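Side-chain contacts in NAD(P)H-FMN oxidoreductase (PDB 5LVA), which binds flavin mononucleotide in a flavodoxin-like fold and probably transfers electrons from NAD(P)H, as flavin and quinone reductases of this family do: residues Val17-Ala20 / Phe21-Leu25; Leu159-Gly162 / Ala163-Arg167; His9-Met12 / Glu13-Val16. All blocks are in the same frame, centred on the assembly; numbering follows the deposited sequence.

Contact 1: Val17-Ala20 / Phe21-Leu25; sequences VNRA and FADTL. With FMN (flavin mononucleotide), chain C.
Phe21 meets Val17, one helical turn earlier, through both backbone and side chain. Its N donates to Val17 O at 3.0 Å, and the two side chains run side by side, with Val17 CG1 over one face of the ring. That methyl lies 3.9 Å from the ring centroid, displaced toward the rim: a CH-pi contact. The placement follows from the Val17 torsion, which puts CG1 anti to the backbone N (chi1 179°) and leaves CG2 on the phosphate side. Tyr166 of helix 156-171 stacks on the Phe21 ring as well. Ala22 N reaches Asn18 O at 2.8 Å in a nearly straight bond (170°). Asn18 carries its amide to the flavin phosphate, in the beta-alpha-beta unit that opens the flavodoxin-like fold: the helix start presents Val17 N to FMN O2P at 2.7 Å and Asn18 N to FMN O3P at 2.9 Å, and Asn18 ND2 bonds to O3P too. Gln63 NE2 donates to Asn18 OD1, which holds the amide with its nitrogen toward the phosphate. Asp23 N bonds to Arg19 O, but their side chains form no salt bridge: OD1 of Asp23 sits over the guanidinium face, 4.2 Å from Arg19 NE, with no N-H aimed at it, while the salt bridge of Arg19 goes to Glu13. Thr24 lays CG2 against Ala20 O, and its OG1 donates to Phe21 O at 2.8 Å.

Contact 2: Leu159-Gly162 / Ala163-Arg167; sequences LAEG and ATQYR
Tyr166 N donates to Gly162 O at 2.9 Å and Ala163 N to Leu159 O, also at 2.9 Å; these two backbone bonds belong to the buried side of helix 156-171. Here the contact is compact. Ala163 CB rests against the preceding turn, 3.5 Å from Leu159 O, and Tyr166 CB is equally close to Gly162 O, an oxygen that also receives a weak hydrogen bond from Tyr146 OH. Beyond CB the tyrosine parts from the earlier turn: with CG anti to the backbone N (chi1 160°), the ring leads away into the protein.

The other side is looser and faces solvent, with Ala160, Glu161 and Thr164 all exposed. Backbone bonds continue regularly, Thr164 N to Ala160 O and Gln165 N to Glu161 O, each 3.1 Å, yet the side chains make a single polar link. Glu161 and Gln165 lie alongside each other, both bent at chi2, and Gln165 NE2 donates to Glu161 OE2 across 3.3 Å. The geometry is that of a long bond with imperfect aim: the donor comes from above the carboxylate plane, 54° out of it, and the N-H...O angle is 149°. Glu161 OE1, the other branch, only passes Thr164 CG2 at 3.6 Å.

Inward, Leu159 packs on Val17 and Phe21, and Ala163 on Phe21 and on Thr24 just beyond, joining this helix to helix 17-23 and the loop that follows it; the hydroxyl of Tyr166 is hydrogen-bonded to Gln63 OE1 on strand 59-65.

Contact 3: His9-Met12 / Glu13-Val16; sequences HPNM and EQSV. With FMN (flavin mononucleotide), chain C.
Asn11 O takes Ser15 N at 3.0 Å, nearly along the C=O axis, together with a weak bond from Gln14 N. Met12, Glu13 and Gln14 have helix-like backbone angles, whereas Ser15 opens into an extended conformation (psi 142°), so the chain makes one tight turn and then straightens. The Asn11 side chain braces the same turn: OD1 accepts from Glu13 N and from Gln14 N, both at 3.2 Å and from one face of the amide plane, Glu13 N tilted 19° from that plane and Gln14 N well above it. The bond to Glu13 N makes an Asx turn. An alanine in place of Asn11 removes OD1, acceptor of both N-H groups, and the turn would probably be less firmly set, resting on its backbone bonds. His9 is held at its edge, ND1 accepting from Asn11 N at 3.0 Å in the ring plane, which holds the ring's rotation with NE2 toward FMN O1P, in a hydrogen bond very short as modelled, its exact length doubtful. Ser15 CB lies over one face, 3.7 Å from the ring centroid, in a CH-pi contact. Ser15 OG bonds to FMN O3P at 3.2 Å and to Arg19 N, while Val16 N meets FMN O2P at 2.8 Å. A loop of this kind, between the first strand and first helix and wrapped round the FMN phosphate, is characteristic of flavodoxin-like proteins.

Contacts 3 and 1 follow one another along the chain and share the FMN phosphate: the loop 9-16 and the start of helix 17-23 both donate to its oxygens. Their centres are 10 Å apart, and a salt bridge between Arg19 NH2 and Glu13 OE2 (2.9 Å) ties them, while Met12 CE tucks against Ala22 CB at 3.8 Å. Contact 2 packs against contact 1, centres 8 Å apart, joined by a probable hydrogen bond from Arg167 NE to Thr24 O at 3.0 Å. It stays off the ligand: the Leu159 side chain is about 7 Å from FMN, and its CD2 touches Val16 CG1 of contact 3 at 4.1 Å.

Contact 1: Val17-Ala20 / Phe21-Leu25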
loop_
_atom_site.group_PDB
_atom_site.type_symbol
_atom_site.label_atom_id
_atom_site.label_comp_id
_atom_site.label_asym_id
_atom_site.label_seq_id
_atom_site.Cartn_x
_atom_site.Cartn_y
_atom_site.Cartn_z
ATOM N N VAL A 17 -2.356 13.892 -2.987
ATOM C CA VAL A 17 -1.131 13.322 -2.427
ATOM C C VAL A 17 -0.689 12.039 -3.115
ATOM O O VAL A 17 0.447 11.920 -3.567
ATOM C CB VAL A 17 -1.287 13.019 -0.932
ATOM C CG1 VAL A 17 0.004 12.406 -0.375
ATOM C CG2 VAL A 17 -1.664 14.272 -0.178
ATOM N N ASN A 18 -1.588 11.072 -3.183
ATOM C CA ASN A 18 -1.264 9.790 -3.777
ATOM C C ASN A 18 -0.939 9.904 -5.244
ATOM O O ASN A 18 -0.080 9.187 -5.753
ATOM C CB ASN A 18 -2.405 8.819 -3.560
ATOM C CG ASN A 18 -2.354 8.192 -2.190
ATOM O OD1 ASN A 18 -1.619 7.237 -1.968
ATOM N ND2 ASN A 18 -3.110 8.742 -1.258
ATOM N N ARG A 19 -1.610 10.833 -5.911
ATOM C CA ARG A 19 -1.323 11.149 -7.304
ATOM C C ARG A 19 0.132 11.604 -7.473
ATOM O O ARG A 19 0.857 11.118 -8.339
ATOM C CB ARG A 19 -2.290 12.221 -7.790
ATOM C CG ARG A 19 -2.120 12.627 -9.225
ATOM C CD ARG A 19 -2.143 11.426 -10.130
ATOM N NE ARG A 19 -2.566 11.784 -11.475
ATOM C CZ ARG A 19 -2.798 10.904 -12.443
ATOM N NH1 ARG A 19 -2.631 9.604 -12.210
ATOM N NH2 ARG A 19 -3.185 11.323 -13.649
ATOM N N ALA A 20 0.554 12.527 -6.621
ATOM C CA ALA A 20 1.922 13.023 -6.639
ATOM C C ALA A 20 2.943 11.926 -6.358
ATOM O O ALA A 20 4.030 11.909 -6.931
ATOM C CB ALA A 20 2.084 14.134 -5.636
ATOM N N PHE A 21 2.596 11.021 -5.459
ATOM C CA PHE A 21 3.487 9.935 -5.098
ATOM C C PHE A 21 3.611 8.971 -6.260
ATOM O O PHE A 21 4.708 8.587 -6.649
ATOM C CB PHE A 21 2.983 9.201 -3.851
ATOM C CG PHE A 21 3.159 9.962 -2.579
ATOM C CD1 PHE A 21 3.681 11.238 -2.579
ATOM C CD2 PHE A 21 2.823 9.385 -1.372
ATOM C CE1 PHE A 21 3.842 11.932 -1.410
ATOM C CE2 PHE A 21 2.989 10.073 -0.195
ATOM C CZ PHE A 21 3.499 11.344 -0.215
ATOM N N ALA A 22 2.472 8.581 -6.807
ATOM C CA ALA A 22 2.438 7.700 -7.962
ATOM C C ALA A 22 3.225 8.256 -9.155
ATOM O O ALA A 22 3.887 7.499 -9.854
ATOM C CB ALA A 22 1.002 7.430 -8.365
ATOM N N ASP A 23 3.154 9.567 -9.381
ATOM C CA ASP A 23 3.829 10.200 -10.522
ATOM C C ASP A 23 5.332 9.959 -10.552
ATOM O O ASP A 23 5.932 9.872 -11.617
ATOM C CB ASP A 23 3.589 11.715 -10.528
ATOM C CG ASP A 23 2.230 12.097 -11.075
ATOM O OD1 ASP A 23 1.616 11.283 -11.788
ATOM O OD2 ASP A 23 1.783 13.227 -10.793
ATOM N N THR A 24 5.935 9.858 -9.378
ATOM C CA THR A 24 7.377 9.741 -9.266
ATOM C C THR A 24 7.894 8.371 -9.695
ATOM O O THR A 24 9.093 8.182 -9.813
ATOM C CB THR A 24 7.830 10.008 -7.832
ATOM O OG1 THR A 24 7.417 8.925 -7.001
ATOM C CG2 THR A 24 7.207 11.277 -7.309
ATOM N N LEU A 25 6.992 7.425 -9.941
ATOM C CA LEU A 25 7.381 6.056 -10.279
ATOM C C LEU A 25 7.074 5.629 -11.731
ATOM O O LEU A 25 7.379 4.505 -12.129
ATOM C CB LEU A 25 6.699 5.089 -9.313
ATOM C CG LEU A 25 7.128 5.109 -7.837
ATOM C CD1 LEU A 25 6.268 4.164 -7.032
ATOM C CD2 LEU A 25 8.590 4.734 -7.660
HETATM N N1 FMN C . -7.017 10.980 7.816
HETATM C C2 FMN C . -6.498 10.477 8.993
HETATM O O2 FMN C . -5.455 10.930 9.455
HETATM N N3 FMN C . -7.129 9.457 9.660
HETATM C C4 FMN C . -8.292 8.930 9.176
HETATM O O4 FMN C . -8.818 8.017 9.801
HETATM C C4A FMN C . -8.832 9.436 7.988
HETATM N N5 FMN C . -9.996 8.923 7.477
HETATM C C5A FMN C . -10.531 9.412 6.310
HETATM C C6 FMN C . -11.709 8.867 5.820
HETATM C C7 FMN C . -12.269 9.320 4.645
HETATM C C7M FMN C . -13.547 8.703 4.146
HETATM C C8 FMN C . -11.634 10.352 3.953
HETATM C C8M FMN C . -12.202 10.879 2.669
HETATM C C9 FMN C . -10.456 10.898 4.448
HETATM C C9A FMN C . -9.891 10.427 5.621
HETATM N N10 FMN C . -8.715 10.965 6.130
HETATM C C10 FMN C . -8.188 10.462 7.309
HETATM C "C1'" FMN C . -7.980 12.040 5.379
HETATM C "C2'" FMN C . -7.145 11.249 4.341
HETATM O "O2'" FMN C . -6.255 10.338 4.977
HETATM C "C3'" FMN C . -6.434 12.082 3.261
HETATM O "O3'" FMN C . -7.468 12.678 2.517
HETATM C "C4'" FMN C . -5.557 11.191 2.361
HETATM O "O4'" FMN C . -4.652 10.504 3.170
HETATM C "C5'" FMN C . -4.676 11.817 1.287
HETATM O "O5'" FMN C . -5.462 12.198 0.190
HETATM P P FMN C . -5.153 12.011 -1.379
HETATM O O1P FMN C . -6.469 11.562 -1.899
HETATM O O2P FMN C . -4.720 13.326 -1.931
HETATM O O3P FMN C . -4.157 10.978 -1.773
#

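Contact 2: Leu159-Gly162 / Ala163-Arg167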
loop_
_atom_site.group_PDB
_atom_site.type_symbol
_atom_site.label_atom_id
_atom_site.label_comp_id
_atom_site.label_asym_id
_atom_site.label_seq_id
_atom_site.Cartn_x
_atom_site.Cartn_y
_atom_site.Cartn_z
ATOM N N LEU A 159 4.954 18.626 0.151
ATOM C CA LEU A 159 4.404 17.522 -0.612
ATOM C C LEU A 159 5.411 17.005 -1.617
ATOM O O LEU A 159 5.474 15.811 -1.896
ATOM C CB LEU A 159 3.129 17.938 -1.323
ATOM C CG LEU A 159 2.567 16.856 -2.245
ATOM C CD1 LEU A 159 2.151 15.640 -1.442
ATOM C CD2 LEU A 159 1.413 17.378 -3.106
ATOM N N ALA A 160 6.214 17.903 -2.155
ATOM C CA ALA A 160 7.203 17.499 -3.129
ATOM C C ALA A 160 8.307 16.706 -2.445
ATOM O O ALA A 160 8.746 15.672 -2.943
ATOM C CB ALA A 160 7.765 18.709 -3.844
ATOM N N GLU A 161 8.755 17.192 -1.297
ATOM C CA GLU A 161 9.737 16.462 -0.509
ATOM C C GLU A 161 9.149 15.142 0.014
ATOM O O GLU A 161 9.851 14.149 0.162
ATOM C CB GLU A 161 10.243 17.326 0.641
ATOM C CG GLU A 161 10.990 16.569 1.726
ATOM C CD GLU A 161 12.402 16.151 1.337
ATOM O OE1 GLU A 161 12.841 16.422 0.204
ATOM O OE2 GLU A 161 13.084 15.550 2.193
ATOM N N GLY A 162 7.850 15.127 0.273
ATOM C CA GLY A 162 7.197 13.906 0.684
ATOM C C GLY A 162 7.207 12.888 -0.431
ATOM O O GLY A 162 7.417 11.704 -0.196
ATOM N N ALA A 163 6.994 13.360 -1.655
ATOM C CA ALA A 163 6.963 12.481 -2.824
ATOM C C ALA A 163 8.324 11.867 -3.081
ATOM O O ALA A 163 8.435 10.672 -3.352
ATOM C CB ALA A 163 6.484 13.238 -4.060
ATOM N N THR A 164 9.368 12.674 -2.994
ATOM C CA THR A 164 10.688 12.139 -3.259
ATOM C C THR A 164 11.079 11.163 -2.153
ATOM O O THR A 164 11.819 10.215 -2.389
ATOM C CB THR A 164 11.743 13.258 -3.421
ATOM O OG1 THR A 164 13.055 12.695 -3.383
ATOM C CG2 THR A 164 11.636 14.257 -2.340
ATOM N N GLN A 165 10.550 11.381 -0.954
ATOM C CA GLN A 165 10.825 10.489 0.160
ATOM C C GLN A 165 10.083 9.175 -0.011
ATOM O O GLN A 165 10.582 8.112 0.356
ATOM C CB GLN A 165 10.449 11.144 1.487
ATOM C CG GLN A 165 11.458 12.152 1.976
ATOM C CD GLN A 165 12.841 11.564 2.085
ATOM O OE1 GLN A 165 13.004 10.393 2.415
ATOM N NE2 GLN A 165 13.849 12.377 1.816
ATOM N N TYR A 166 8.886 9.259 -0.573
ATOM C CA TYR A 166 8.110 8.080 -0.895
ATOM C C TYR A 166 8.889 7.213 -1.873
ATOM O O TYR A 166 9.019 6.014 -1.686
ATOM C CB TYR A 166 6.753 8.501 -1.467
ATOM C CG TYR A 166 6.020 7.459 -2.282
ATOM C CD1 TYR A 166 6.264 7.315 -3.639
ATOM C CD2 TYR A 166 5.043 6.661 -1.710
ATOM C CE1 TYR A 166 5.589 6.377 -4.390
ATOM C CE2 TYR A 166 4.360 5.721 -2.457
ATOM C CZ TYR A 166 4.636 5.589 -3.797
ATOM O OH TYR A 166 3.958 4.660 -4.541
ATOM N N ARG A 167 9.428 7.840 -2.910
ATOM C CA ARG A 167 10.134 7.121 -3.955
ATOM C C ARG A 167 11.355 6.411 -3.398
ATOM O O ARG A 167 11.623 5.274 -3.739
ATOM C CB ARG A 167 10.549 8.071 -5.078
ATOM C CG ARG A 167 10.991 7.357 -6.349
ATOM C CD ARG A 167 11.786 8.259 -7.254
ATOM N NE ARG A 167 11.855 7.737 -8.614
ATOM C CZ ARG A 167 12.887 7.076 -9.121
ATOM N NH1 ARG A 167 13.963 6.852 -8.388
ATOM N NH2 ARG A 167 12.847 6.644 -10.370
#

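Contact 3: His9-Met12 / Glu13-Val16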
loop_
_atom_site.group_PDB
_atom_site.type_symbol
_atom_site.label_atom_id
_atom_site.label_comp_id
_atom_site.label_asym_id
_atom_site.label_seq_id
_atom_site.Cartn_x
_atom_site.Cartn_y
_atom_site.Cartn_z
ATOM N N HIS A 9 -7.063 4.113 -4.593
ATOM C CA HIS A 9 -7.676 5.395 -4.381
ATOM C C HIS A 9 -8.892 5.492 -5.293
ATOM O O HIS A 9 -8.798 5.230 -6.479
ATOM C CB HIS A 9 -6.686 6.510 -4.663
ATOM C CG HIS A 9 -7.156 7.853 -4.216
ATOM N ND1 HIS A 9 -8.344 8.405 -4.643
ATOM C CD2 HIS A 9 -6.602 8.756 -3.382
ATOM C CE1 HIS A 9 -8.501 9.589 -4.088
ATOM N NE2 HIS A 9 -7.457 9.828 -3.316
ATOM N N PRO A 10 -10.050 5.835 -4.729
ATOM C CA PRO A 10 -11.298 5.823 -5.492
ATOM C C PRO A 10 -11.277 6.720 -6.720
ATOM O O PRO A 10 -11.953 6.429 -7.702
ATOM C CB PRO A 10 -12.316 6.321 -4.480
ATOM C CG PRO A 10 -11.745 5.856 -3.150
ATOM C CD PRO A 10 -10.279 6.054 -3.288
ATOM N N ASN A 11 -10.501 7.794 -6.671
ATOM C CA ASN A 11 -10.413 8.720 -7.790
ATOM C C ASN A 11 -9.027 9.314 -7.884
ATOM O O ASN A 11 -8.754 10.377 -7.341
ATOM C CB ASN A 11 -11.441 9.831 -7.649
ATOM C CG ASN A 11 -11.648 10.608 -8.936
ATOM O OD1 ASN A 11 -10.763 10.697 -9.788
ATOM N ND2 ASN A 11 -12.823 11.194 -9.073
ATOM N N MET A 12 -8.156 8.623 -8.595
ATOM C CA MET A 12 -6.773 9.037 -8.742
ATOM C C MET A 12 -6.572 10.348 -9.530
ATOM O O MET A 12 -5.472 10.890 -9.568
ATOM C CB MET A 12 -6.011 7.910 -9.418
ATOM C CG MET A 12 -4.583 7.806 -9.049
ATOM S SD MET A 12 -4.348 7.513 -7.308
ATOM C CE MET A 12 -2.600 7.182 -7.338
ATOM N N GLU A 13 -7.618 10.839 -10.182
ATOM C CA GLU A 13 -7.531 12.104 -10.898
ATOM C C GLU A 13 -7.795 13.256 -9.947
ATOM O O GLU A 13 -7.250 14.344 -10.113
ATOM C CB GLU A 13 -8.529 12.157 -12.066
ATOM C CG GLU A 13 -8.227 11.217 -13.227
ATOM C CD GLU A 13 -6.946 11.576 -13.961
ATOM O OE1 GLU A 13 -6.879 12.674 -14.554
ATOM O OE2 GLU A 13 -6.002 10.759 -13.951
ATOM N N GLN A 14 -8.647 13.013 -8.957
ATOM C CA GLN A 14 -8.997 14.026 -7.970
ATOM C C GLN A 14 -8.014 14.014 -6.802
ATOM O O GLN A 14 -7.907 14.983 -6.064
ATOM C CB GLN A 14 -10.429 13.809 -7.472
ATOM C CG GLN A 14 -10.988 14.943 -6.638
ATOM C CD GLN A 14 -12.435 14.718 -6.247
ATOM O OE1 GLN A 14 -12.859 13.584 -6.041
ATOM N NE2 GLN A 14 -13.201 15.798 -6.141
ATOM N N SER A 15 -7.303 12.902 -6.652
ATOM C CA SER A 15 -6.288 12.735 -5.615
ATOM C C SER A 15 -5.252 13.833 -5.689
ATOM O O SER A 15 -4.868 14.238 -6.775
ATOM C CB SER A 15 -5.595 11.369 -5.751
ATOM O OG SER A 15 -4.425 11.276 -4.949
ATOM N N VAL A 16 -4.788 14.305 -4.542
ATOM C CA VAL A 16 -3.674 15.231 -4.533
ATOM C C VAL A 16 -2.378 14.527 -4.158
ATOM O O VAL A 16 -1.423 14.550 -4.927
ATOM C CB VAL A 16 -3.928 16.415 -3.576
ATOM C CG1 VAL A 16 -2.659 17.174 -3.315
ATOM C CG2 VAL A 16 -4.959 17.339 -4.167
HETATM N N1 FMN C . -7.017 10.980 7.816
HETATM C C2 FMN C . -6.498 10.477 8.993
HETATM O O2 FMN C . -5.455 10.930 9.455
HETATM N N3 FMN C . -7.129 9.457 9.660
HETATM C C4 FMN C . -8.292 8.930 9.176
HETATM O O4 FMN C . -8.818 8.017 9.801
HETATM C C4A FMN C . -8.832 9.436 7.988
HETATM N N5 FMN C . -9.996 8.923 7.477
HETATM C C5A FMN C . -10.531 9.412 6.310
HETATM C C6 FMN C . -11.709 8.867 5.820
HETATM C C7 FMN C . -12.269 9.320 4.645
HETATM C C7M FMN C . -13.547 8.703 4.146
HETATM C C8 FMN C . -11.634 10.352 3.953
HETATM C C8M FMN C . -12.202 10.879 2.669
HETATM C C9 FMN C . -10.456 10.898 4.448
HETATM C C9A FMN C . -9.891 10.427 5.621
HETATM N N10 FMN C . -8.715 10.965 6.130
HETATM C C10 FMN C . -8.188 10.462 7.309
HETATM C "C1'" FMN C . -7.980 12.040 5.379
HETATM C "C2'" FMN C . -7.145 11.249 4.341
HETATM O "O2'" FMN C . -6.255 10.338 4.977
HETATM C "C3'" FMN C . -6.434 12.082 3.261
HETATM O "O3'" FMN C . -7.468 12.678 2.517
HETATM C "C4'" FMN C . -5.557 11.191 2.361
HETATM O "O4'" FMN C . -4.652 10.504 3.170
HETATM C "C5'" FMN C . -4.676 11.817 1.287
HETATM O "O5'" FMN C . -5.462 12.198 0.190
HETATM P P FMN C . -5.153 12.011 -1.379
HETATM O O1P FMN C . -6.469 11.562 -1.899
HETATM O O2P FMN C . -4.720 13.326 -1.931
HETATM O O3P FMN C . -4.157 10.978 -1.773
#